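Local coordinates for protein glucokinase (Streptomyces griseus, PDB 3VGL) that binds glucose and an ATP analogue together and, as a ROK-family glucokinase, probably transfers the terminal phosphate of ATP to glucose to give glucose 6-phosphate, at residues A[2-6]-A[17-21]; A[111-116]-A[308-312]; A[127-131]-A[258-262]; A[155-161]-A[172-178]. All coordinates share one frame; numbering follows the deposited sequence.

Contact 1 (A[2-6]-A[17-21]); sequences GLTIG and GVVDE
Ile5 and Val18 meet because each sends one branch back beside its own backbone N: CG1 in Ile5 (chi1 -77°) and CG2 in Val18, whose CG1 stands anti to N at 166°. This sets Ile5 CD1 only 3.3 Å from Val18 CG2, a tight methyl contact. They form a non-hydrogen-bonded pair in the antiparallel beta hairpin of strands 3-9 and 13-19, which belongs to the N-terminal sheet of an actin-like ATPase fold. On the same face, Leu3 CD1 lies 3.8 Å from the other branch of Val18, CG1, while Leu3 CD2 rests on Asp20 CB at 3.7 Å. Val57 of the adjoining strand touches both Ile5 and Val18.

Thr4 and Val19 turn to the other face, towards helix 301-311, where Thr4 OG1 bonds to Ala307 O. Their backbones form a hydrogen-bonded pair: Val19 N gives a nearly straight bond to Thr4 O (2.9 Å), and the return bond from Thr4 N is weak. Gly6 and Gly17, the next hydrogen-bonded pair, exchange two 2.9 Å N-to-O bonds. At the open end Glu21, bent at chi2, curls back so that Gly2 N meets OE2 at 2.7 Å from above the carboxylate plane.

Contact 2 (A[111-116]-A[308-312]); sequences WGEYRF and DLARQ
Asp308 OD2 accepts a hydrogen bond from Trp111 NE1 at 2.9 Å and forms a salt bridge with Arg115 NH1 at 2.8 Å. The contact is a helix-to-helix junction, joining the end of helix 105-116 to the end of the C-terminal helix 301-311 through a salt-bridge network of Arg115, Asp308 and Arg311. The indole N-H uses the anti lone pair of OD2, and ring and carboxylate lie nearly coplanar, 21° apart. The guanidinium of Arg115 is turned far more steeply, 72° from the carboxylate plane.

The indole itself is sandwiched. Leu309 CD2 sits over one face, 3.7 Å from the centroid of the five-membered ring of Trp111. Arg115 CG lies on the opposite face. Trp111 reaches this slot with its CG anti to the backbone N (chi1 -176°), swinging the ring across to Leu309. From CG, bends at chi2 and chi3 bring Arg115 NH1 round to Asp308, and Arg115 CB in turn covers the Phe116 ring.

In the outer shell, Arg311 binds the other carboxylate oxygen, NH2 to Asp308 OD1 at 3.1 Å, in the guanidinium plane and again on an anti lone pair. Both oxygens are thus gripped, which probably stabilises the carboxylate charge. Phe116 meets the carboxylate with its ring edge, the planes perpendicular and CZ 3.5 Å from Asp308 OD1.

Contact 3 (A[127-131]-A[258-262]); sequences CITLG and VGGGV. With ANP (phosphoaminophosphonic acid-adenylate ester), chain E.
Ile128 and Val258 stand side by side on one face of two parallel strands, 125-130 and 255-259, with Ile128 CG1 4.1 Å from Val258 CG2. The other branch of Val258 points forward along the sheet, so that CG1 meets Leu130 CD1 at 3.9 Å and the valine fills the notch between the two larger residues. Helices 227-251 and 267-280 close over this apolar row. On the reverse face Thr129 is the bump and the bare backbone of Gly259 and Gly260 the hollow; Thr129 CB settles 3.7 Å from Gly260 N.

Two nearly straight backbone bonds hold the strands in step. Gly259 N reaches Ile128 O at 2.7 Å in the carbonyl plane, whereas Leu130 N approaches Gly259 O from well above its plane. Beyond them the second strand turns away through glycines, and the missing side chain of Gly260 admits Leu130 O to within 3.4 Å of its CA.

Val262 plugs the far side of the turn with both branches. CG1, set between its backbone N and carbonyl carbon (chi1 65°), packs on Leu130 CB at 3.8 Å; CG2, anti to the N, touches the adenine of the nucleotide analogue at N1, 3.6 Å away. A water links Leu130 O to the ribose O4', and more weakly to Val262 N. Gly261 N donates to O2A of the alpha-phosphate at 2.9 Å, where Gly131 and Gly261 have no CB to crowd the phosphate oxygens. Gly131, just past strand 125-130, lies beside the phosphate end of the nucleotide; the strand and glycine turn of 258-262 match the adenosine motif of the actin-like ATPase superfamily.

Contact 4 (A[155-161]-A[172-178]); sequences FGHIRVV and QGCWEQY. With ZN (zinc ion), chain B; BGC (beta-D-glucopyranose), chain D.
His157 and Cys174 share a zinc ion, and the histidine continues from the metal to the sugar. Its CB lies 4.0 Å from Cys174 SG. With CG beside the backbone N (chi1 -49°), the ring edge swings to the metal: ND1 binds zinc at 2.1 Å, next to Cys174 SG at 2.3 Å, and Cys167 and Cys169 complete the site. CE1 passes Glu176 OE1 at 3.7 Å. On the far edge CD2 approaches glucose O2, and NE2 donates to that oxygen at 2.9 Å; the zinc ion probably polarises the ring and makes NE2 a better donor. Glu176 OE1 accepts from the anomeric hydroxyl, glucose O1, at 2.6 Å, so the two segments hold neighbouring hydroxyls of the substrate.

Backbone bonds fix their spacing: Glu176 N to Gly156 O (2.9 Å), Trp175 N to Ile158 O (2.8 Å), and Gly173 O taking both Val160 N and Val161 N. Val161 CG2 lies over the Tyr178 ring.

Arg159 N bonds to Asp246 of a second subunit. The zinc loop, between strand 143-144 and helix 181-194, is wedged by Phe155 and Trp175 against strands 125-130 and 134-140 and Leu247 of helix 227-251.

How the contacts relate
Contacts 1 and 2 are neighbours, their centres about 10 Å apart, and Arg311 joins them: its NH1 lies 2.9 Å from Val19 O, a probable hydrogen bond that ties the C-terminal helix to the N-terminal hairpin. Contacts 3 and 4 form the other pair, about 15 Å between centres, meeting where Phe155 and Trp175 pack on Ile128, with Trp175 CH2 4.1 Å from Ile128 CG2. Contact 3 supplies part of the nucleotide pocket and contact 4 part of the glucose pocket; the side chain of Thr129 is about 4 Å from the sugar. Helix 105-116 leads on to strand 125-130, linking contacts 2 and 3, about 17 Å between centres. Contacts 1 and 4 stand about 34 Å apart.

Contact 1 (A[2-6]-A[17-21])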
loop_
_atom_site.group_PDB
_atom_site.type_symbol
_atom_site.label_atom_id
_atom_site.label_comp_id
_atom_site.label_asym_id
_atom_site.label_seq_id
_atom_site.Cartn_x
_atom_site.Cartn_y
_atom_site.Cartn_z
ATOM N N GLY A 2 32.823 28.616 27.360
ATOM C CA GLY A 2 32.398 29.969 26.903
ATOM C C GLY A 2 31.121 29.886 26.102
ATOM O O GLY A 2 30.330 28.946 26.261
ATOM N N LEU A 3 30.919 30.867 25.229
ATOM C CA LEU A 3 29.738 30.908 24.371
ATOM C C LEU A 3 30.066 30.426 22.972
ATOM O O LEU A 3 31.130 30.717 22.434
ATOM C CB LEU A 3 29.211 32.338 24.276
ATOM C CG LEU A 3 28.944 33.043 25.609
ATOM C CD1 LEU A 3 28.554 34.467 25.308
ATOM C CD2 LEU A 3 27.849 32.358 26.371
ATOM N N THR A 4 29.134 29.679 22.390
ATOM C CA THR A 4 29.217 29.298 20.982
ATOM C C THR A 4 27.946 29.751 20.287
ATOM O O THR A 4 26.979 30.147 20.946
ATOM C CB THR A 4 29.344 27.769 20.836
ATOM O OG1 THR A 4 28.253 27.161 21.533
ATOM C CG2 THR A 4 30.665 27.295 21.434
ATOM N N ILE A 5 27.950 29.708 18.959
ATOM C CA ILE A 5 26.758 29.987 18.187
ATOM C C ILE A 5 26.243 28.682 17.610
ATOM O O ILE A 5 27.030 27.878 17.141
ATOM C CB ILE A 5 27.068 30.972 17.018
ATOM C CG1 ILE A 5 27.187 32.403 17.547
ATOM C CG2 ILE A 5 26.001 30.876 15.900
ATOM C CD1 ILE A 5 25.934 33.247 17.350
ATOM N N GLY A 6 24.933 28.467 17.694
ATOM C CA GLY A 6 24.295 27.370 16.941
ATOM C C GLY A 6 23.525 27.957 15.768
ATOM O O GLY A 6 22.877 28.997 15.904
ATOM N N GLY A 17 21.640 31.335 17.189
ATOM C CA GLY A 17 21.694 31.984 18.487
ATOM C C GLY A 17 22.946 31.665 19.241
ATOM O O GLY A 17 23.579 30.636 19.018
ATOM N N VAL A 18 23.315 32.579 20.142
ATOM C CA VAL A 18 24.386 32.336 21.074
ATOM C C VAL A 18 23.828 31.483 22.205
ATOM O O VAL A 18 22.723 31.732 22.689
ATOM C CB VAL A 18 24.960 33.686 21.618
ATOM C CG1 VAL A 18 25.830 33.469 22.834
ATOM C CG2 VAL A 18 25.737 34.393 20.483
ATOM N N VAL A 19 24.570 30.450 22.569
ATOM C CA VAL A 19 24.114 29.493 23.568
ATOM C C VAL A 19 25.212 29.310 24.590
ATOM O O VAL A 19 26.390 29.127 24.232
ATOM C CB VAL A 19 23.768 28.119 22.919
ATOM C CG1 VAL A 19 23.287 27.134 23.979
ATOM C CG2 VAL A 19 22.729 28.274 21.797
ATOM N N ASP A 20 24.829 29.390 25.868
ATOM C CA ASP A 20 25.795 29.214 26.939
ATOM C C ASP A 20 25.948 27.751 27.305
ATOM O O ASP A 20 25.335 26.883 26.672
ATOM C CB ASP A 20 25.517 30.130 28.160
ATOM C CG ASP A 20 24.355 29.661 29.044
ATOM O OD1 ASP A 20 23.764 28.587 28.844
ATOM O OD2 ASP A 20 24.020 30.382 29.992
ATOM N N GLU A 21 26.764 27.492 28.326
ATOM C CA GLU A 21 27.139 26.121 28.735
ATOM C C GLU A 21 25.978 25.319 29.314
ATOM O O GLU A 21 26.019 24.095 29.326
ATOM C CB GLU A 21 28.268 26.183 29.767
ATOM C CG GLU A 21 29.486 27.017 29.352
ATOM C CD GLU A 21 30.658 26.162 28.887
ATOM O OE1 GLU A 21 30.423 25.013 28.457
ATOM O OE2 GLU A 21 31.816 26.640 28.965
#

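Contact 2 (A[111-116]-A[308-312])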
loop_
_atom_site.group_PDB
_atom_site.type_symbol
_atom_site.label_atom_id
_atom_site.label_comp_id
_atom_site.label_asym_id
_atom_site.label_seq_id
_atom_site.Cartn_x
_atom_site.Cartn_y
_atom_site.Cartn_z
ATOM N N TRP A 111 20.486 15.764 20.496
ATOM C CA TRP A 111 21.515 16.117 21.464
ATOM C C TRP A 111 21.047 17.263 22.388
ATOM O O TRP A 111 21.221 17.185 23.621
ATOM C CB TRP A 111 22.830 16.443 20.744
ATOM C CG TRP A 111 23.941 16.714 21.710
ATOM C CD1 TRP A 111 24.490 17.929 22.010
ATOM C CD2 TRP A 111 24.611 15.747 22.532
ATOM N NE1 TRP A 111 25.472 17.775 22.976
ATOM C CE2 TRP A 111 25.568 16.450 23.308
ATOM C CE3 TRP A 111 24.495 14.355 22.692
ATOM C CZ2 TRP A 111 26.413 15.801 24.227
ATOM C CZ3 TRP A 111 25.329 13.713 23.604
ATOM C CH2 TRP A 111 26.283 14.443 24.354
ATOM N N GLY A 112 20.452 18.313 21.814
ATOM C CA GLY A 112 19.952 19.451 22.622
ATOM C C GLY A 112 18.932 18.993 23.648
ATOM O O GLY A 112 18.974 19.395 24.802
ATOM N N GLU A 113 18.008 18.130 23.231
ATOM C CA GLU A 113 16.978 17.625 24.146
ATOM C C GLU A 113 17.545 16.673 25.184
ATOM O O GLU A 113 17.088 16.644 26.336
ATOM C CB GLU A 113 15.844 16.965 23.358
ATOM C CG GLU A 113 14.979 17.997 22.610
ATOM C CD GLU A 113 14.216 18.909 23.569
ATOM O OE1 GLU A 113 13.649 18.403 24.568
ATOM O OE2 GLU A 113 14.142 20.126 23.300
ATOM N N TYR A 114 18.546 15.894 24.785
ATOM C CA TYR A 114 19.195 14.961 25.707
ATOM C C TYR A 114 19.918 15.735 26.825
ATOM O O TYR A 114 19.806 15.413 28.019
ATOM C CB TYR A 114 20.156 14.046 24.946
ATOM C CG TYR A 114 21.021 13.240 25.873
ATOM C CD1 TYR A 114 20.477 12.220 26.656
ATOM C CD2 TYR A 114 22.370 13.529 26.001
ATOM C CE1 TYR A 114 21.275 11.496 27.537
ATOM C CE2 TYR A 114 23.171 12.820 26.876
ATOM C CZ TYR A 114 22.620 11.805 27.634
ATOM O OH TYR A 114 23.429 11.112 28.500
ATOM N N ARG A 115 20.628 16.782 26.427
ATOM C CA ARG A 115 21.410 17.579 27.377
ATOM C C ARG A 115 20.576 18.552 28.219
ATOM O O ARG A 115 20.833 18.721 29.428
ATOM C CB ARG A 115 22.500 18.360 26.625
ATOM C CG ARG A 115 23.577 17.515 25.952
ATOM C CD ARG A 115 24.513 16.843 26.941
ATOM N NE ARG A 115 24.823 17.715 28.063
ATOM C CZ ARG A 115 25.818 18.596 28.095
ATOM N NH1 ARG A 115 26.643 18.743 27.056
ATOM N NH2 ARG A 115 25.979 19.339 29.176
ATOM N N PHE A 116 19.603 19.206 27.589
ATOM C CA PHE A 116 18.969 20.397 28.176
ATOM C C PHE A 116 17.448 20.334 28.170
ATOM O O PHE A 116 16.786 21.251 28.664
ATOM C CB PHE A 116 19.436 21.671 27.449
ATOM C CG PHE A 116 20.933 21.779 27.287
ATOM C CD1 PHE A 116 21.770 21.909 28.401
ATOM C CD2 PHE A 116 21.511 21.785 26.010
ATOM C CE1 PHE A 116 23.160 22.012 28.236
ATOM C CE2 PHE A 116 22.899 21.889 25.845
ATOM C CZ PHE A 116 23.721 22.004 26.966
ATOM N N ASP A 308 26.012 23.254 21.278
ATOM C CA ASP A 308 26.686 22.454 22.279
ATOM C C ASP A 308 27.643 21.459 21.641
ATOM O O ASP A 308 28.703 21.197 22.185
ATOM C CB ASP A 308 25.705 21.760 23.222
ATOM C CG ASP A 308 26.389 21.189 24.444
ATOM O OD1 ASP A 308 26.832 21.969 25.335
ATOM O OD2 ASP A 308 26.519 19.960 24.521
ATOM N N LEU A 309 27.275 20.906 20.475
ATOM C CA LEU A 309 28.175 19.996 19.769
ATOM C C LEU A 309 29.444 20.718 19.273
ATOM O O LEU A 309 30.504 20.103 19.160
ATOM C CB LEU A 309 27.439 19.251 18.629
ATOM C CG LEU A 309 26.438 18.180 19.095
ATOM C CD1 LEU A 309 25.499 17.787 17.965
ATOM C CD2 LEU A 309 27.128 16.925 19.650
ATOM N N ALA A 310 29.339 22.017 19.006
ATOM C CA ALA A 310 30.510 22.817 18.635
ATOM C C ALA A 310 31.453 22.956 19.828
ATOM O O ALA A 310 32.669 22.914 19.664
ATOM C CB ALA A 310 30.092 24.191 18.118
ATOM N N ARG A 311 30.872 23.110 21.018
ATOM C CA ARG A 311 31.629 23.327 22.263
ATOM C C ARG A 311 32.407 22.078 22.666
ATOM O O ARG A 311 33.471 22.177 23.270
ATOM C CB ARG A 311 30.673 23.749 23.378
ATOM C CG ARG A 311 31.307 24.191 24.688
ATOM C CD ARG A 311 30.395 25.213 25.370
ATOM N NE ARG A 311 29.003 24.786 25.268
ATOM C CZ ARG A 311 27.958 25.597 25.111
ATOM N NH1 ARG A 311 28.129 26.924 25.048
ATOM N NH2 ARG A 311 26.737 25.062 25.004
ATOM N N GLN A 312 31.872 20.906 22.326
ATOM C CA GLN A 312 32.586 19.645 22.528
ATOM C C GLN A 312 33.466 19.254 21.326
ATOM O O GLN A 312 33.708 18.066 21.076
ATOM C CB GLN A 312 31.611 18.520 22.903
ATOM C CG GLN A 312 31.428 18.357 24.420
ATOM C CD GLN A 312 30.148 18.987 24.939
ATOM O OE1 GLN A 312 29.056 18.476 24.693
ATOM N NE2 GLN A 312 30.278 20.087 25.680
#

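Contact 3 (A[127-131]-A[258-262])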
loop_
_atom_site.group_PDB
_atom_site.type_symbol
_atom_site.label_atom_id
_atom_site.label_comp_id
_atom_site.label_asym_id
_atom_site.label_seq_id
_atom_site.Cartn_x
_atom_site.Cartn_y
_atom_site.Cartn_z
ATOM N N CYS A 127 14.673 10.861 18.851
ATOM C CA CYS A 127 14.049 12.119 18.444
ATOM C C CYS A 127 13.580 12.052 16.998
ATOM O O CYS A 127 14.262 11.482 16.120
ATOM C CB CYS A 127 15.050 13.255 18.582
ATOM S SG CYS A 127 14.458 14.885 18.086
ATOM N N ILE A 128 12.384 12.598 16.753
ATOM C CA ILE A 128 11.941 12.902 15.390
ATOM C C ILE A 128 11.624 14.374 15.334
ATOM O O ILE A 128 11.114 14.940 16.309
ATOM C CB ILE A 128 10.713 12.082 14.898
ATOM C CG1 ILE A 128 9.419 12.437 15.642
ATOM C CG2 ILE A 128 10.999 10.595 15.004
ATOM C CD1 ILE A 128 8.144 11.904 14.918
ATOM N N THR A 129 11.960 15.009 14.221
ATOM C CA THR A 129 11.568 16.405 14.044
ATOM C C THR A 129 10.594 16.492 12.881
ATOM O O THR A 129 10.779 15.828 11.847
ATOM C CB THR A 129 12.759 17.347 13.826
ATOM O OG1 THR A 129 13.475 16.974 12.641
ATOM C CG2 THR A 129 13.713 17.319 15.053
ATOM N N LEU A 130 9.540 17.279 13.072
ATOM C CA LEU A 130 8.509 17.473 12.053
ATOM C C LEU A 130 8.571 18.905 11.572
ATOM O O LEU A 130 8.261 19.825 12.315
ATOM C CB LEU A 130 7.127 17.186 12.663
ATOM C CG LEU A 130 6.897 15.770 13.192
ATOM C CD1 LEU A 130 5.545 15.689 13.882
ATOM C CD2 LEU A 130 6.992 14.739 12.043
ATOM N N GLY A 131 8.952 19.083 10.314
ATOM C CA GLY A 131 9.185 20.429 9.750
ATOM C C GLY A 131 9.009 20.372 8.256
ATOM O O GLY A 131 8.056 19.760 7.758
ATOM N N VAL A 258 9.508 14.585 20.232
ATOM C CA VAL A 258 9.038 15.148 18.961
ATOM C C VAL A 258 9.392 16.620 18.912
ATOM O O VAL A 258 8.937 17.400 19.766
ATOM C CB VAL A 258 7.507 14.959 18.810
ATOM C CG1 VAL A 258 7.051 15.495 17.454
ATOM C CG2 VAL A 258 7.150 13.471 18.892
ATOM N N GLY A 259 10.219 16.982 17.918
ATOM C CA GLY A 259 10.674 18.369 17.746
ATOM C C GLY A 259 10.223 18.890 16.388
ATOM O O GLY A 259 9.224 18.419 15.811
ATOM N N GLY A 260 10.952 19.874 15.887
ATOM C CA GLY A 260 10.536 20.587 14.681
ATOM C C GLY A 260 9.680 21.781 15.036
ATOM O O GLY A 260 9.223 21.902 16.169
ATOM N N GLY A 261 9.465 22.679 14.076
ATOM C CA GLY A 261 8.599 23.830 14.316
ATOM C C GLY A 261 7.243 23.515 14.899
ATOM O O GLY A 261 6.793 24.217 15.792
ATOM N N VAL A 262 6.581 22.464 14.423
ATOM C CA VAL A 262 5.223 22.253 14.962
ATOM C C VAL A 262 5.226 21.781 16.417
ATOM O O VAL A 262 4.222 21.939 17.111
ATOM C CB VAL A 262 4.366 21.359 14.079
ATOM C CG1 VAL A 262 4.947 19.974 14.033
ATOM C CG2 VAL A 262 2.892 21.364 14.537
HETATM P PB ANP E . 12.546 24.052 8.903
HETATM O O1B ANP E . 12.121 22.702 8.317
HETATM O O2B ANP E . 13.026 25.071 7.911
HETATM N N3B ANP E . 13.795 23.802 10.051
HETATM P PA ANP E . 10.141 24.163 10.560
HETATM O O1A ANP E . 9.419 25.368 11.170
HETATM O O2A ANP E . 10.715 23.103 11.449
HETATM O O3A ANP E . 11.265 24.756 9.564
HETATM O "O5'" ANP E . 9.165 23.422 9.518
HETATM C "C5'" ANP E . 8.462 24.139 8.498
HETATM C "C4'" ANP E . 7.199 23.386 8.138
HETATM O "O4'" ANP E . 6.438 23.106 9.322
HETATM C "C3'" ANP E . 6.322 24.233 7.250
HETATM O "O3'" ANP E . 5.522 23.338 6.473
HETATM C "C2'" ANP E . 5.462 24.942 8.265
HETATM O "O2'" ANP E . 4.227 25.366 7.714
HETATM C "C1'" ANP E . 5.258 23.905 9.359
HETATM N N9 ANP E . 5.237 24.528 10.695
HETATM C C8 ANP E . 6.241 25.159 11.329
HETATM N N7 ANP E . 5.834 25.596 12.564
HETATM C C5 ANP E . 4.557 25.198 12.698
HETATM C C6 ANP E . 3.486 25.321 13.729
HETATM N N6 ANP E . 3.721 25.953 14.908
HETATM N N1 ANP E . 2.295 24.747 13.457
HETATM C C2 ANP E . 2.008 24.107 12.297
HETATM N N3 ANP E . 2.931 23.973 11.316
HETATM C C4 ANP E . 4.164 24.493 11.476
HETATM O O HOH W 1 6.905 22.028 11.881
#

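Contact 4 (A[155-161]-A[172-178])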
loop_
_atom_site.group_PDB
_atom_site.type_symbol
_atom_site.label_atom_id
_atom_site.label_comp_id
_atom_site.label_asym_id
_atom_site.label_seq_id
_atom_site.Cartn_x
_atom_site.Cartn_y
_atom_site.Cartn_z
ATOM N N PHE A 155 15.358 8.978 9.328
ATOM C CA PHE A 155 14.062 8.318 9.468
ATOM C C PHE A 155 13.039 8.801 8.429
ATOM O O PHE A 155 12.084 8.079 8.078
ATOM C CB PHE A 155 13.438 8.636 10.835
ATOM C CG PHE A 155 14.266 8.228 12.029
ATOM C CD1 PHE A 155 15.241 7.229 11.957
ATOM C CD2 PHE A 155 13.990 8.815 13.260
ATOM C CE1 PHE A 155 15.971 6.859 13.114
ATOM C CE2 PHE A 155 14.700 8.468 14.399
ATOM C CZ PHE A 155 15.695 7.497 14.335
ATOM N N GLY A 156 13.244 10.020 7.931
ATOM C CA GLY A 156 12.302 10.606 6.971
ATOM C C GLY A 156 12.192 9.839 5.679
ATOM O O GLY A 156 11.222 9.984 4.955
ATOM N N HIS A 157 13.200 8.995 5.398
ATOM C CA HIS A 157 13.228 8.269 4.127
ATOM C C HIS A 157 13.072 6.769 4.271
ATOM O O HIS A 157 13.317 6.009 3.338
ATOM C CB HIS A 157 14.473 8.688 3.311
ATOM C CG HIS A 157 14.594 10.164 3.240
ATOM N ND1 HIS A 157 13.750 10.932 2.461
ATOM C CD2 HIS A 157 15.339 11.028 3.982
ATOM C CE1 HIS A 157 14.014 12.211 2.687
ATOM N NE2 HIS A 157 14.966 12.297 3.604
ATOM N N ILE A 158 12.578 6.350 5.432
ATOM C CA ILE A 158 12.085 4.972 5.584
ATOM C C ILE A 158 10.810 4.870 4.751
ATOM O O ILE A 158 9.985 5.779 4.754
ATOM C CB ILE A 158 11.718 4.693 7.070
ATOM C CG1 ILE A 158 12.998 4.703 7.921
ATOM C CG2 ILE A 158 10.956 3.360 7.223
ATOM C CD1 ILE A 158 12.647 4.916 9.406
ATOM N N ARG A 159 10.639 3.782 4.024
ATOM C CA ARG A 159 9.483 3.650 3.121
ATOM C C ARG A 159 8.295 3.138 3.907
ATOM O O ARG A 159 8.310 2.000 4.424
ATOM C CB ARG A 159 9.806 2.669 2.003
ATOM C CG ARG A 159 8.667 2.561 1.013
ATOM C CD ARG A 159 8.928 1.531 -0.073
ATOM N NE ARG A 159 8.877 0.161 0.443
ATOM C CZ ARG A 159 8.937 -0.916 -0.326
ATOM N NH1 ARG A 159 8.925 -2.131 0.223
ATOM N NH2 ARG A 159 8.979 -0.777 -1.650
ATOM N N VAL A 160 7.291 3.977 4.028
ATOM C CA VAL A 160 6.076 3.595 4.745
ATOM C C VAL A 160 4.954 3.171 3.804
ATOM O O VAL A 160 4.096 2.384 4.227
ATOM C CB VAL A 160 5.592 4.669 5.757
ATOM C CG1 VAL A 160 6.675 4.903 6.817
ATOM C CG2 VAL A 160 5.194 5.974 5.089
ATOM N N VAL A 161 4.948 3.661 2.554
ATOM C CA VAL A 161 3.923 3.243 1.579
ATOM C C VAL A 161 4.657 2.759 0.343
ATOM O O VAL A 161 5.259 3.566 -0.361
ATOM C CB VAL A 161 2.961 4.389 1.175
ATOM C CG1 VAL A 161 2.018 3.927 0.057
ATOM C CG2 VAL A 161 2.155 4.838 2.391
ATOM N N GLN A 172 10.138 6.908 -3.452
ATOM C CA GLN A 172 8.691 7.011 -3.229
ATOM C C GLN A 172 8.303 6.427 -1.889
ATOM O O GLN A 172 8.859 5.415 -1.446
ATOM C CB GLN A 172 7.949 6.193 -4.295
ATOM C CG GLN A 172 7.827 6.892 -5.631
ATOM C CD GLN A 172 7.151 6.017 -6.654
ATOM O OE1 GLN A 172 5.929 5.742 -6.568
ATOM N NE2 GLN A 172 7.922 5.550 -7.625
ATOM N N GLY A 173 7.287 7.031 -1.289
ATOM C CA GLY A 173 6.643 6.447 -0.099
ATOM C C GLY A 173 7.320 6.731 1.222
ATOM O O GLY A 173 6.966 6.140 2.245
ATOM N N CYS A 174 8.302 7.615 1.199
ATOM C CA CYS A 174 9.038 8.000 2.412
ATOM C C CYS A 174 8.156 8.552 3.526
ATOM O O CYS A 174 7.190 9.325 3.299
ATOM C CB CYS A 174 10.045 9.060 2.028
ATOM S SG CYS A 174 11.277 8.514 0.864
ATOM N N TRP A 175 8.500 8.167 4.759
ATOM C CA TRP A 175 7.769 8.642 5.925
ATOM C C TRP A 175 7.546 10.168 5.922
ATOM O O TRP A 175 6.467 10.644 6.253
ATOM C CB TRP A 175 8.490 8.176 7.206
ATOM C CG TRP A 175 7.702 8.362 8.482
ATOM C CD1 TRP A 175 6.333 8.496 8.624
ATOM C CD2 TRP A 175 8.244 8.315 9.793
ATOM N NE1 TRP A 175 6.013 8.599 9.963
ATOM C CE2 TRP A 175 7.168 8.473 10.697
ATOM C CE3 TRP A 175 9.546 8.164 10.292
ATOM C CZ2 TRP A 175 7.357 8.505 12.092
ATOM C CZ3 TRP A 175 9.736 8.174 11.679
ATOM C CH2 TRP A 175 8.641 8.357 12.558
ATOM N N GLU A 176 8.550 10.929 5.517
ATOM C CA GLU A 176 8.406 12.376 5.596
ATOM C C GLU A 176 7.320 12.939 4.688
ATOM O O GLU A 176 6.796 14.024 4.957
ATOM C CB GLU A 176 9.745 13.079 5.404
ATOM C CG GLU A 176 10.122 13.448 4.034
ATOM C CD GLU A 176 11.307 14.456 4.018
ATOM O OE1 GLU A 176 12.112 14.444 4.958
ATOM O OE2 GLU A 176 11.410 15.243 3.048
ATOM N N GLN A 177 6.938 12.210 3.633
ATOM C CA GLN A 177 5.824 12.676 2.788
ATOM C C GLN A 177 4.469 12.544 3.473
ATOM O O GLN A 177 3.509 13.163 3.027
ATOM C CB GLN A 177 5.812 11.936 1.438
ATOM C CG GLN A 177 7.071 12.206 0.615
ATOM C CD GLN A 177 7.270 13.683 0.396
ATOM O OE1 GLN A 177 6.303 14.428 0.086
ATOM N NE2 GLN A 177 8.501 14.136 0.581
ATOM N N TYR A 178 4.435 11.765 4.574
ATOM C CA TYR A 178 3.192 11.496 5.329
ATOM C C TYR A 178 3.189 12.146 6.697
ATOM O O TYR A 178 2.121 12.425 7.247
ATOM C CB TYR A 178 2.962 9.980 5.466
ATOM C CG TYR A 178 2.872 9.319 4.107
ATOM C CD1 TYR A 178 1.669 9.293 3.413
ATOM C CD2 TYR A 178 4.024 8.837 3.476
ATOM C CE1 TYR A 178 1.582 8.725 2.134
ATOM C CE2 TYR A 178 3.952 8.263 2.202
ATOM C CZ TYR A 178 2.731 8.232 1.550
ATOM O OH TYR A 178 2.596 7.695 0.271
HETATM ZN ZN ZN B . 12.608 10.372 0.780
HETATM C C2 BGC D . 16.549 15.282 5.586
HETATM C C3 BGC D . 17.171 15.135 6.973
HETATM C C4 BGC D . 16.734 16.266 7.906
HETATM C C5 BGC D . 15.218 16.344 7.868
HETATM C C6 BGC D . 14.676 17.475 8.748
HETATM C C1 BGC D . 15.037 15.394 5.743
HETATM O O1 BGC D . 14.419 15.632 4.508
HETATM O O2 BGC D . 16.835 14.074 4.856
HETATM O O3 BGC D . 18.562 15.116 6.887
HETATM O O4 BGC D . 17.144 15.964 9.228
HETATM O O5 BGC D . 14.743 16.537 6.544
HETATM O O6 BGC D . 15.183 18.731 8.329
#